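Local atomic coordinates of bifunctional GH43-CE protein (PDB entry 6MLY), a protein that probably releases xylose from xylan-type substrates as a family 43 beta-xylosidase and carries a second, putative carbohydrate esterase module on the same chain. Residues Glu520-Ala525 against Ile605-Ala610; Asp449-Val454 against Asp512-Cys517; His732-Ala735 against Pro740-Gln743; Ile761-Gly766 against Glu775-Lys780. All coordinates share one frame; numbering follows the deposited sequence.

Interaction 1: Glu520-Ala525 against Ile605-Ala610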
loop_
_atom_site.group_PDB
_atom_site.type_symbol
_atom_site.label_atom_id
_atom_site.label_comp_id
_atom_site.label_asym_id
_atom_site.label_seq_id
_atom_site.Cartn_x
_atom_site.Cartn_y
_atom_site.Cartn_z
ATOM N N GLU A 520 -3.196 -0.168 -9.375
ATOM C CA GLU A 520 -4.615 0.038 -9.112
ATOM C C GLU A 520 -4.887 1.536 -8.933
ATOM O O GLU A 520 -3.961 2.324 -8.772
ATOM C CB GLU A 520 -5.060 -0.773 -7.895
ATOM C CG GLU A 520 -5.004 -2.274 -8.127
ATOM C CD GLU A 520 -5.593 -3.125 -7.006
ATOM O OE1 GLU A 520 -6.596 -2.690 -6.396
ATOM O OE2 GLU A 520 -5.037 -4.218 -6.737
ATOM N N ASP A 521 -6.174 1.898 -8.980
ATOM C CA ASP A 521 -6.661 3.272 -8.843
ATOM C C ASP A 521 -5.789 4.232 -9.665
ATOM O O ASP A 521 -5.270 5.213 -9.137
ATOM C CB ASP A 521 -6.738 3.676 -7.367
ATOM C CG ASP A 521 -7.962 3.133 -6.645
ATOM O OD1 ASP A 521 -9.068 3.255 -7.199
ATOM O OD2 ASP A 521 -7.799 2.599 -5.528
ATOM N N ILE A 522 -5.637 3.929 -10.959
ATOM C CA ILE A 522 -5.025 4.830 -11.933
ATOM C C ILE A 522 -6.152 5.662 -12.556
ATOM O O ILE A 522 -7.202 5.120 -12.889
ATOM C CB ILE A 522 -4.237 4.044 -13.004
ATOM C CG1 ILE A 522 -3.042 3.288 -12.411
ATOM C CG2 ILE A 522 -3.815 4.952 -14.152
ATOM C CD1 ILE A 522 -1.807 4.137 -12.195
ATOM N N CYS A 523 -5.922 6.972 -12.702
ATOM C CA CYS A 523 -6.880 7.896 -13.318
ATOM C C CYS A 523 -6.661 7.907 -14.839
ATOM O O CYS A 523 -5.563 8.203 -15.305
ATOM C CB CYS A 523 -6.728 9.305 -12.753
ATOM S SG CYS A 523 -6.195 9.353 -11.019
ATOM N N TYR A 524 -7.703 7.572 -15.607
ATOM C CA TYR A 524 -7.592 7.517 -17.078
ATOM C C TYR A 524 -8.062 8.839 -17.700
ATOM O O TYR A 524 -7.732 9.130 -18.851
ATOM C CB TYR A 524 -8.305 6.285 -17.648
ATOM C CG TYR A 524 -9.777 6.164 -17.349
ATOM C CD1 TYR A 524 -10.714 6.903 -18.053
ATOM C CD2 TYR A 524 -10.240 5.272 -16.396
ATOM C CE1 TYR A 524 -12.070 6.780 -17.799
ATOM C CE2 TYR A 524 -11.593 5.131 -16.136
ATOM C CZ TYR A 524 -12.514 5.887 -16.839
ATOM O OH TYR A 524 -13.849 5.752 -16.579
ATOM N N ALA A 525 -8.838 9.620 -16.935
ATOM C CA ALA A 525 -9.040 11.047 -17.181
ATOM C C ALA A 525 -8.141 11.829 -16.216
ATOM O O ALA A 525 -7.479 11.220 -15.369
ATOM C CB ALA A 525 -10.493 11.402 -16.996
ATOM N N ILE A 605 -10.105 3.336 -22.875
ATOM C CA ILE A 605 -9.419 2.660 -23.987
ATOM C C ILE A 605 -8.392 3.622 -24.604
ATOM O O ILE A 605 -7.250 3.234 -24.878
ATOM C CB ILE A 605 -10.433 2.138 -25.029
ATOM C CG1 ILE A 605 -11.400 1.121 -24.417
ATOM C CG2 ILE A 605 -9.715 1.558 -26.238
ATOM C CD1 ILE A 605 -12.708 0.977 -25.173
ATOM N N ARG A 606 -8.812 4.873 -24.830
ATOM C CA ARG A 606 -7.929 5.923 -25.335
ATOM C C ARG A 606 -6.687 6.011 -24.440
ATOM O O ARG A 606 -5.576 6.116 -24.940
ATOM C CB ARG A 606 -8.651 7.273 -25.387
ATOM C CG ARG A 606 -9.452 7.512 -26.658
ATOM C CD ARG A 606 -10.002 8.923 -26.723
ATOM N NE ARG A 606 -10.882 9.230 -25.602
ATOM C CZ ARG A 606 -12.179 9.495 -25.711
ATOM N NH1 ARG A 606 -12.711 9.678 -26.905
ATOM N NH2 ARG A 606 -12.940 9.585 -24.634
ATOM N N PHE A 607 -6.899 5.950 -23.121
ATOM C CA PHE A 607 -5.817 6.048 -22.147
ATOM C C PHE A 607 -4.819 4.895 -22.336
ATOM O O PHE A 607 -3.604 5.108 -22.289
ATOM C CB PHE A 607 -6.375 6.062 -20.722
ATOM C CG PHE A 607 -5.322 6.102 -19.647
ATOM C CD1 PHE A 607 -4.762 7.306 -19.249
ATOM C CD2 PHE A 607 -4.876 4.935 -19.046
ATOM C CE1 PHE A 607 -3.787 7.344 -18.263
ATOM C CE2 PHE A 607 -3.899 4.977 -18.060
ATOM C CZ PHE A 607 -3.358 6.179 -17.672
ATOM N N ILE A 608 -5.353 3.686 -22.539
ATOM C CA ILE A 608 -4.575 2.448 -22.618
ATOM C C ILE A 608 -3.559 2.531 -23.764
ATOM O O ILE A 608 -2.425 2.090 -23.612
ATOM C CB ILE A 608 -5.520 1.235 -22.764
ATOM C CG1 ILE A 608 -6.245 0.933 -21.450
ATOM C CG2 ILE A 608 -4.794 0.005 -23.296
ATOM C CD1 ILE A 608 -5.326 0.765 -20.258
ATOM N N ARG A 609 -3.989 3.067 -24.908
ATOM C CA ARG A 609 -3.145 3.138 -26.091
ATOM C C ARG A 609 -2.063 4.196 -25.857
ATOM O O ARG A 609 -0.890 3.971 -26.143
ATOM C CB ARG A 609 -3.989 3.433 -27.339
ATOM C CG ARG A 609 -4.861 2.266 -27.790
ATOM C CD ARG A 609 -5.206 2.297 -29.269
ATOM N NE ARG A 609 -5.808 1.053 -29.724
ATOM C CZ ARG A 609 -7.106 0.755 -29.636
ATOM N NH1 ARG A 609 -7.930 1.570 -28.999
ATOM N NH2 ARG A 609 -7.578 -0.358 -30.180
ATOM N N ALA A 610 -2.478 5.336 -25.295
ATOM C CA ALA A 610 -1.629 6.500 -25.119
ATOM C C ALA A 610 -0.516 6.210 -24.103
ATOM O O ALA A 610 0.578 6.775 -24.204
ATOM C CB ALA A 610 -2.475 7.673 -24.691
#

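Interaction 2: Asp449-Val454 against Asp512-Cys517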
loop_
_atom_site.group_PDB
_atom_site.type_symbol
_atom_site.label_atom_id
_atom_site.label_comp_id
_atom_site.label_asym_id
_atom_site.label_seq_id
_atom_site.Cartn_x
_atom_site.Cartn_y
_atom_site.Cartn_z
ATOM N N ASP A 449 4.551 0.814 -3.262
ATOM C CA ASP A 449 4.988 1.824 -4.218
ATOM C C ASP A 449 4.862 3.196 -3.550
ATOM O O ASP A 449 3.754 3.718 -3.390
ATOM C CB ASP A 449 4.209 1.765 -5.540
ATOM C CG ASP A 449 4.867 2.560 -6.659
ATOM O OD1 ASP A 449 6.063 2.878 -6.516
ATOM O OD2 ASP A 449 4.189 2.865 -7.659
ATOM N N PHE A 450 6.014 3.737 -3.135
ATOM C CA PHE A 450 6.126 5.081 -2.586
ATOM C C PHE A 450 6.554 6.061 -3.691
ATOM O O PHE A 450 6.459 7.267 -3.500
ATOM C CB PHE A 450 7.094 5.089 -1.396
ATOM C CG PHE A 450 6.724 4.140 -0.278
ATOM C CD1 PHE A 450 5.644 4.406 0.555
ATOM C CD2 PHE A 450 7.447 2.976 -0.058
ATOM C CE1 PHE A 450 5.299 3.536 1.581
ATOM C CE2 PHE A 450 7.101 2.108 0.969
ATOM C CZ PHE A 450 6.027 2.387 1.784
ATOM N N ARG A 451 6.992 5.537 -4.846
ATOM C CA ARG A 451 7.445 6.354 -5.990
ATOM C C ARG A 451 6.514 7.561 -6.153
ATOM O O ARG A 451 5.337 7.399 -6.463
ATOM C CB ARG A 451 7.450 5.551 -7.298
ATOM C CG ARG A 451 8.528 4.478 -7.388
ATOM C CD ARG A 451 8.509 3.664 -8.676
ATOM N NE ARG A 451 7.225 3.019 -8.931
ATOM C CZ ARG A 451 7.070 1.778 -9.377
ATOM N NH1 ARG A 451 8.123 1.037 -9.676
ATOM N NH2 ARG A 451 5.856 1.279 -9.507
ATOM N N ASN A 452 7.056 8.762 -5.927
ATOM C CA ASN A 452 6.309 10.018 -6.060
ATOM C C ASN A 452 5.037 9.948 -5.199
ATOM O O ASN A 452 3.975 10.419 -5.597
ATOM C CB ASN A 452 6.016 10.343 -7.531
ATOM C CG ASN A 452 7.259 10.669 -8.335
ATOM O OD1 ASN A 452 7.284 11.649 -9.078
ATOM N ND2 ASN A 452 8.298 9.858 -8.198
ATOM N N LYS A 453 5.171 9.333 -4.017
ATOM C CA LYS A 453 4.169 9.321 -2.948
ATOM C C LYS A 453 2.823 8.773 -3.438
ATOM O O LYS A 453 1.781 9.185 -2.929
ATOM C CB LYS A 453 4.019 10.731 -2.359
ATOM C CG LYS A 453 5.035 11.079 -1.275
ATOM C CD LYS A 453 5.567 12.493 -1.356
ATOM C CE LYS A 453 6.520 12.695 -2.516
ATOM N NZ LYS A 453 7.260 13.973 -2.407
ATOM N N VAL A 454 2.846 7.823 -4.382
ATOM C CA VAL A 454 1.607 7.175 -4.844
ATOM C C VAL A 454 1.030 6.363 -3.671
ATOM O O VAL A 454 -0.188 6.316 -3.492
ATOM C CB VAL A 454 1.800 6.329 -6.124
ATOM C CG1 VAL A 454 2.275 7.180 -7.296
ATOM C CG2 VAL A 454 2.720 5.132 -5.920
ATOM N N ASP A 512 14.279 -4.689 -2.370
ATOM C CA ASP A 512 14.066 -3.297 -2.799
ATOM C C ASP A 512 13.607 -3.277 -4.263
ATOM O O ASP A 512 13.501 -2.209 -4.871
ATOM C CB ASP A 512 15.316 -2.436 -2.588
ATOM C CG ASP A 512 16.602 -3.020 -3.155
ATOM O OD1 ASP A 512 16.621 -3.367 -4.353
ATOM O OD2 ASP A 512 17.583 -3.114 -2.387
ATOM N N LYS A 513 13.362 -4.469 -4.815
ATOM C CA LYS A 513 12.737 -4.636 -6.111
ATOM C C LYS A 513 11.215 -4.541 -5.943
ATOM O O LYS A 513 10.692 -4.513 -4.823
ATOM C CB LYS A 513 13.160 -5.975 -6.727
ATOM N N ILE A 514 10.524 -4.472 -7.084
ATOM C CA ILE A 514 9.058 -4.549 -7.188
ATOM C C ILE A 514 8.709 -5.225 -8.522
ATOM O O ILE A 514 9.451 -5.105 -9.495
ATOM C CB ILE A 514 8.418 -3.148 -7.044
ATOM C CG1 ILE A 514 6.892 -3.229 -6.936
ATOM C CG2 ILE A 514 8.856 -2.218 -8.171
ATOM C CD1 ILE A 514 6.228 -1.917 -6.576
ATOM N N SER A 515 7.584 -5.946 -8.550
ATOM C CA SER A 515 7.129 -6.661 -9.761
ATOM C C SER A 515 6.669 -5.663 -10.833
ATOM O O SER A 515 7.073 -5.763 -11.993
ATOM C CB SER A 515 6.036 -7.648 -9.440
ATOM O OG SER A 515 4.851 -6.979 -9.031
ATOM N N ASP A 516 5.834 -4.702 -10.423
ATOM C CA ASP A 516 5.162 -3.793 -11.338
ATOM C C ASP A 516 4.377 -4.655 -12.334
ATOM O O ASP A 516 4.585 -4.571 -13.540
ATOM C CB ASP A 516 6.144 -2.822 -12.009
ATOM C CG ASP A 516 6.098 -1.388 -11.496
ATOM O OD1 ASP A 516 5.063 -0.994 -10.908
ATOM O OD2 ASP A 516 7.095 -0.661 -11.710
ATOM N N CYS A 517 3.527 -5.529 -11.779
ATOM C CA CYS A 517 2.528 -6.311 -12.499
ATOM C C CYS A 517 1.127 -5.927 -12.003
ATOM O O CYS A 517 0.161 -6.631 -12.276
ATOM C CB CYS A 517 2.734 -7.808 -12.282
ATOM S SG CYS A 517 4.394 -8.397 -12.702
#

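Interaction 3: His732-Ala735 against Pro740-Gln743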
loop_
_atom_site.group_PDB
_atom_site.type_symbol
_atom_site.label_atom_id
_atom_site.label_comp_id
_atom_site.label_asym_id
_atom_site.label_seq_id
_atom_site.Cartn_x
_atom_site.Cartn_y
_atom_site.Cartn_z
ATOM N N HIS A 732 -25.564 -16.206 -22.148
ATOM C CA HIS A 732 -26.769 -15.912 -21.372
ATOM C C HIS A 732 -27.433 -17.201 -20.878
ATOM O O HIS A 732 -27.632 -18.141 -21.646
ATOM C CB HIS A 732 -27.774 -15.098 -22.200
ATOM C CG HIS A 732 -28.645 -14.217 -21.372
ATOM N ND1 HIS A 732 -28.805 -12.875 -21.645
ATOM C CD2 HIS A 732 -29.372 -14.466 -20.263
ATOM C CE1 HIS A 732 -29.606 -12.339 -20.748
ATOM N NE2 HIS A 732 -29.965 -13.293 -19.888
ATOM N N GLY A 733 -27.805 -17.207 -19.595
ATOM C CA GLY A 733 -28.529 -18.307 -18.973
ATOM C C GLY A 733 -29.996 -18.326 -19.374
ATOM O O GLY A 733 -30.551 -17.297 -19.770
ATOM N N GLU A 734 -30.617 -19.509 -19.254
ATOM C CA GLU A 734 -32.019 -19.746 -19.604
ATOM C C GLU A 734 -32.947 -19.409 -18.426
ATOM O O GLU A 734 -34.157 -19.342 -18.600
ATOM C CB GLU A 734 -32.213 -21.205 -20.019
ATOM C CG GLU A 734 -31.603 -21.546 -21.369
ATOM C CD GLU A 734 -32.024 -22.895 -21.926
ATOM O OE1 GLU A 734 -31.984 -23.889 -21.170
ATOM O OE2 GLU A 734 -32.410 -22.945 -23.113
ATOM N N ALA A 735 -32.370 -19.202 -17.235
ATOM C CA ALA A 735 -33.111 -18.897 -16.001
ATOM C C ALA A 735 -32.557 -17.616 -15.351
ATOM O O ALA A 735 -32.340 -17.563 -14.139
ATOM C CB ALA A 735 -33.037 -20.078 -15.066
ATOM N N PRO A 740 -33.775 -10.967 -19.139
ATOM C CA PRO A 740 -34.221 -12.150 -19.872
ATOM C C PRO A 740 -33.319 -12.598 -21.037
ATOM O O PRO A 740 -32.719 -11.770 -21.719
ATOM C CB PRO A 740 -35.600 -11.751 -20.425
ATOM C CG PRO A 740 -35.616 -10.238 -20.370
ATOM C CD PRO A 740 -34.771 -9.887 -19.167
ATOM N N ASN A 741 -33.228 -13.927 -21.184
ATOM C CA ASN A 741 -32.844 -14.700 -22.388
ATOM C C ASN A 741 -32.893 -13.857 -23.673
ATOM O O ASN A 741 -31.883 -13.736 -24.374
ATOM C CB ASN A 741 -33.783 -15.903 -22.551
ATOM C CG ASN A 741 -33.128 -17.117 -23.175
ATOM O OD1 ASN A 741 -32.109 -17.608 -22.691
ATOM N ND2 ASN A 741 -33.728 -17.633 -24.231
ATOM N N CYS A 742 -34.082 -13.311 -23.974
ATOM C CA CYS A 742 -34.425 -12.731 -25.286
ATOM C C CYS A 742 -33.438 -11.624 -25.689
ATOM O O CYS A 742 -33.092 -11.510 -26.861
ATOM C CB CYS A 742 -35.878 -12.247 -25.342
ATOM S SG CYS A 742 -36.382 -11.018 -24.101
ATOM N N GLN A 743 -32.973 -10.833 -24.719
ATOM C CA GLN A 743 -32.071 -9.690 -24.969
ATOM C C GLN A 743 -30.811 -10.137 -25.723
ATOM O O GLN A 743 -30.458 -9.559 -26.755
ATOM C CB GLN A 743 -31.700 -9.022 -23.645
ATOM C CG GLN A 743 -32.851 -8.244 -23.034
ATOM C CD GLN A 743 -33.214 -7.038 -23.861
ATOM O OE1 GLN A 743 -32.353 -6.376 -24.441
ATOM N NE2 GLN A 743 -34.503 -6.745 -23.922
#

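Interaction 4: Ile761-Gly766 against Glu775-Lys780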
loop_
_atom_site.group_PDB
_atom_site.type_symbol
_atom_site.label_atom_id
_atom_site.label_comp_id
_atom_site.label_asym_id
_atom_site.label_seq_id
_atom_site.Cartn_x
_atom_site.Cartn_y
_atom_site.Cartn_z
ATOM N N ILE A 761 -23.978 -18.653 -26.720
ATOM C CA ILE A 761 -23.875 -19.719 -25.708
ATOM C C ILE A 761 -25.051 -19.623 -24.730
ATOM O O ILE A 761 -25.174 -18.652 -23.993
ATOM C CB ILE A 761 -22.525 -19.666 -24.972
ATOM C CG1 ILE A 761 -21.356 -19.752 -25.956
ATOM C CG2 ILE A 761 -22.455 -20.752 -23.908
ATOM C CD1 ILE A 761 -19.997 -19.612 -25.313
ATOM N N SER A 762 -25.881 -20.673 -24.720
ATOM C CA SER A 762 -27.105 -20.736 -23.942
ATOM C C SER A 762 -26.949 -21.782 -22.831
ATOM O O SER A 762 -27.131 -22.979 -23.072
ATOM C CB SER A 762 -28.276 -21.037 -24.847
ATOM O OG SER A 762 -29.505 -20.727 -24.213
ATOM N N VAL A 763 -26.596 -21.319 -21.624
ATOM C CA VAL A 763 -26.379 -22.191 -20.460
ATOM C C VAL A 763 -27.739 -22.650 -19.929
ATOM O O VAL A 763 -28.567 -21.820 -19.559
ATOM C CB VAL A 763 -25.549 -21.478 -19.372
ATOM C CG1 VAL A 763 -25.431 -22.303 -18.098
ATOM C CG2 VAL A 763 -24.164 -21.100 -19.878
ATOM N N PRO A 764 -28.026 -23.974 -19.879
ATOM C CA PRO A 764 -29.297 -24.464 -19.337
ATOM C C PRO A 764 -29.491 -24.164 -17.841
ATOM O O PRO A 764 -30.622 -23.956 -17.402
ATOM C CB PRO A 764 -29.263 -25.984 -19.575
ATOM C CG PRO A 764 -28.187 -26.182 -20.625
ATOM C CD PRO A 764 -27.185 -25.071 -20.382
ATOM N N GLY A 765 -28.392 -24.158 -17.079
ATOM C CA GLY A 765 -28.412 -23.776 -15.665
ATOM C C GLY A 765 -29.154 -22.467 -15.443
ATOM O O GLY A 765 -30.232 -22.452 -14.847
ATOM N N GLY A 766 -28.565 -21.370 -15.932
ATOM C CA GLY A 766 -29.201 -20.064 -15.935
ATOM C C GLY A 766 -28.713 -19.201 -14.790
ATOM O O GLY A 766 -27.605 -19.395 -14.291
ATOM N N GLU A 775 -16.761 -23.122 -15.624
ATOM C CA GLU A 775 -15.494 -23.563 -16.207
ATOM C C GLU A 775 -15.529 -23.423 -17.730
ATOM O O GLU A 775 -14.639 -22.807 -18.315
ATOM C CB GLU A 775 -15.215 -25.025 -15.855
ATOM C CG GLU A 775 -14.888 -25.256 -14.393
ATOM C CD GLU A 775 -14.453 -26.677 -14.073
ATOM O OE1 GLU A 775 -14.791 -27.589 -14.859
ATOM O OE2 GLU A 775 -13.772 -26.868 -13.043
ATOM N N ASN A 776 -16.573 -23.995 -18.343
ATOM C CA ASN A 776 -16.667 -24.183 -19.792
ATOM C C ASN A 776 -16.910 -22.833 -20.480
ATOM O O ASN A 776 -16.233 -22.510 -21.460
ATOM C CB ASN A 776 -17.747 -25.208 -20.151
ATOM C CG ASN A 776 -17.598 -26.517 -19.399
ATOM O OD1 ASN A 776 -18.580 -27.072 -18.909
ATOM N ND2 ASN A 776 -16.378 -27.016 -19.289
ATOM N N THR A 777 -17.871 -22.058 -19.958
ATOM C CA THR A 777 -18.212 -20.736 -20.502
ATOM C C THR A 777 -16.996 -19.809 -20.386
ATOM O O THR A 777 -16.661 -19.096 -21.334
ATOM C CB THR A 777 -19.458 -20.145 -19.824
ATOM O OG1 THR A 777 -19.560 -20.625 -18.482
ATOM C CG2 THR A 777 -20.737 -20.485 -20.555
ATOM N N LEU A 778 -16.339 -19.843 -19.222
ATOM C CA LEU A 778 -15.138 -19.045 -18.960
ATOM C C LEU A 778 -14.052 -19.400 -19.986
ATOM O O LEU A 778 -13.499 -18.518 -20.630
ATOM C CB LEU A 778 -14.664 -19.303 -17.523
ATOM C CG LEU A 778 -13.752 -18.241 -16.907
ATOM C CD1 LEU A 778 -14.528 -16.969 -16.586
ATOM C CD2 LEU A 778 -13.078 -18.777 -15.652
ATOM N N LYS A 779 -13.791 -20.701 -20.153
ATOM C CA LYS A 779 -12.721 -21.209 -21.024
ATOM C C LYS A 779 -12.947 -20.770 -22.481
ATOM O O LYS A 779 -11.981 -20.561 -23.220
ATOM C CB LYS A 779 -12.637 -22.736 -20.925
ATOM C CG LYS A 779 -11.400 -23.370 -21.554
ATOM C CD LYS A 779 -11.680 -24.693 -22.240
ATOM C CE LYS A 779 -10.446 -25.338 -22.838
ATOM N NZ LYS A 779 -9.911 -24.565 -23.986
ATOM N N LYS A 780 -14.213 -20.640 -22.896
ATOM C CA LYS A 780 -14.533 -20.248 -24.265
ATOM C C LYS A 780 -14.220 -18.764 -24.478
ATOM O O LYS A 780 -13.833 -18.372 -25.574
ATOM C CB LYS A 780 -15.991 -20.566 -24.600
ATOM C CG LYS A 780 -16.219 -21.989 -25.089
ATOM C CD LYS A 780 -17.671 -22.334 -25.259
ATOM C CE LYS A 780 -17.882 -23.728 -25.803
ATOM N NZ LYS A 780 -19.320 -23.981 -26.055
#

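Interaction 1: Glu520-Ala525 against Ile605-Ala610
F607 projects from the helix segment 605-610 onto the chain at the end of the strand 522-523, and its phenyl ring touches I522, C523 and Y524 in turn. Its CG stands anti to the backbone N (chi1 178°), which carries the ring toward the strand end. Over one face of the ring lies Y524 CA, 3.9 Å from the centroid of the F607 ring and 24° off the ring normal, a CH-pi contact displaced toward the rim. Beside it, Y524 CB packs on F607 CG at 3.6 Å, while the carbonyl oxygen Y524 O comes within 3.5 Å of F607 CD1. Y524 thus meets F607 with its backbone and CB; its phenol turns elsewhere, to lie against D600, A603 and A604 earlier in the same helix and to hydrogen-bond through OH to the carbonyl of N585. At the far end of the phenyl ring, the branch methyl I522 CG2 approaches F607 CZ to 3.8 Å, the two side chains crossing at about a right angle. The contact between the segments is wholly apolar in its side chains. It lays helix 596-610 against the C-terminal end of strand 518-523, which pairs antiparallel with strand 533-537 at the start of the esterase sheet, while I605 and I608 on the same helix pack on I622 of strand 621-627.

Interaction 2: Asp449-Val454 against Asp512-Cys517
The R451 guanidinium and the D516 carboxylate meet end-on, their planes 21° apart, with the two side chains arriving from opposite directions. At the guanidinium edge, and in its plane, lies D516 OD1, bound by R451 NH2 at 2.8 Å; this oxygen is used on its syn side, and the N-H points fairly straight at it (157°). The second bond, R451 NH1 to D516 OD2, is equally long at 2.8 Å but more bent, with OD2 tilted out of the guanidinium plane and itself approached from above the carboxylate plane. Obliquely placed to the guanidinium, the branch methyl I514 CG2 lies 3.7 Å from R451 NH1, and the other arm of that isoleucine ends with CD1 4.3 Å from D449 CB. D449 takes hold of the same arginine from its own loop. R451 NE forms a salt bridge with D449 OD1 at 2.7 Å, and R451 NH2 adds a weak hydrogen bond to D449 OD2. D449 OD1 also accepts from R451 N at 3.3 Å, making an Asx turn just where strand 441-449 ends. A bend at chi3 (-56°) folds the arginine back so that its guanidinium reaches both acids. V378 of strand 378-386 packs against D449, R451 and I514. One positive group therefore lies between two carboxylates whose oxygens stay 5.1 Å apart (D449 OD2 to D516 OD1), a salt-bridge network that should offset their mutual repulsion, probably keeps both acids ionised and fixes the rotation of the guanidinium.

Interaction 3: His732-Ala735 against Pro740-Gln743
H732, near the end of strand 727-733, turns one face of its imidazole to the first turn of helix 741-752, and the main contact is CH-pi. N741 CA stands over the centre of the H732 ring, 4.1 Å from its centroid and only 12° off the normal. The torsion that sets CG anti to the backbone N (chi1 -151°) swings the ring toward the helix start. Around this stack are van der Waals contacts: H732 CE1 reaches P740 O at 3.3 Å, obliquely to the ring, and H732 NE2 lies 3.6 Å from N741 N. The N741 side chain extends to G733 and E734, running beside that of E734 in the same direction. Polar interactions hold the ring from outside the two segments, with NE2 bonded to the carbonyl of V739 and ND1 to S744 OG. Within the helix start, Q743 N bonds to P740 O at 3.2 Å, and C742 ties the turn to C687 by a disulfide. The ring lies next to a putative Ser-His-Asp triad of this alpha/beta-hydrolase fold. Because V739 O can only accept, NE2 should carry a proton, which probably leaves ND1 to accept from S744 OG; the two bonds together limit rotation of the imidazole.

Interaction 4: Ile761-Gly766 against Glu775-Lys780
I761 and V763, alternate residues of the strand 761-763, both point toward T777 on the helix 775-780 and close on its methyl group. T777 CG2 lies 3.5 Å from V763 CG2 and 3.8 Å from I761 CG2, so a single methyl fits against the two branched side chains; V763 crosses T777 at about a right angle. This is the closer-packed part of the contact, with T777 itself buried. T777 keeps its hydroxyl out of it, since OG1 bonds to the backbone N of N774, just before the helix. The arrangement is a helix packed on a strand of the central sheet of the alpha/beta-hydrolase fold: the two short axes run nearly antiparallel, at 164°, and come within 10.6 Å of each other, with I731 of the neighbouring strand 727-733 also touching both I761 and T777. Toward solvent the packing is looser and rests on one long side chain. K780 is exposed, and its methylene chain, extended beyond CG, crosses the end of I761 at a slant, K780 CD meeting I761 CD1 at 3.6 Å. Beyond this aliphatic stretch its ammonium group, NZ, forms a salt bridge with E759, earlier in the same strand 757-763.

In the fold
Along the chain the four contacts follow in series: interaction 2, then 1, 3 and 4. Interaction 2 joins loops at the ends of strands of the concanavalin A-like sheet, and its segment 512-517 leads directly into strand 518-523 of interaction 1, their centres 18 Å apart; together they mark the passage from that domain to the esterase. Interactions 1, 3 and 4 all reach the mixed esterase sheet. The centres of interactions 1 and 3 are about 33 Å apart, those of interactions 1 and 4 about 31 Å. Interactions 3 and 4, whose centres are 12 Å apart and which touch, share the neighbouring parallel strands 727-733 and 757-763 at one edge of the sheet, with helices 741-752 and 775-789 beside them.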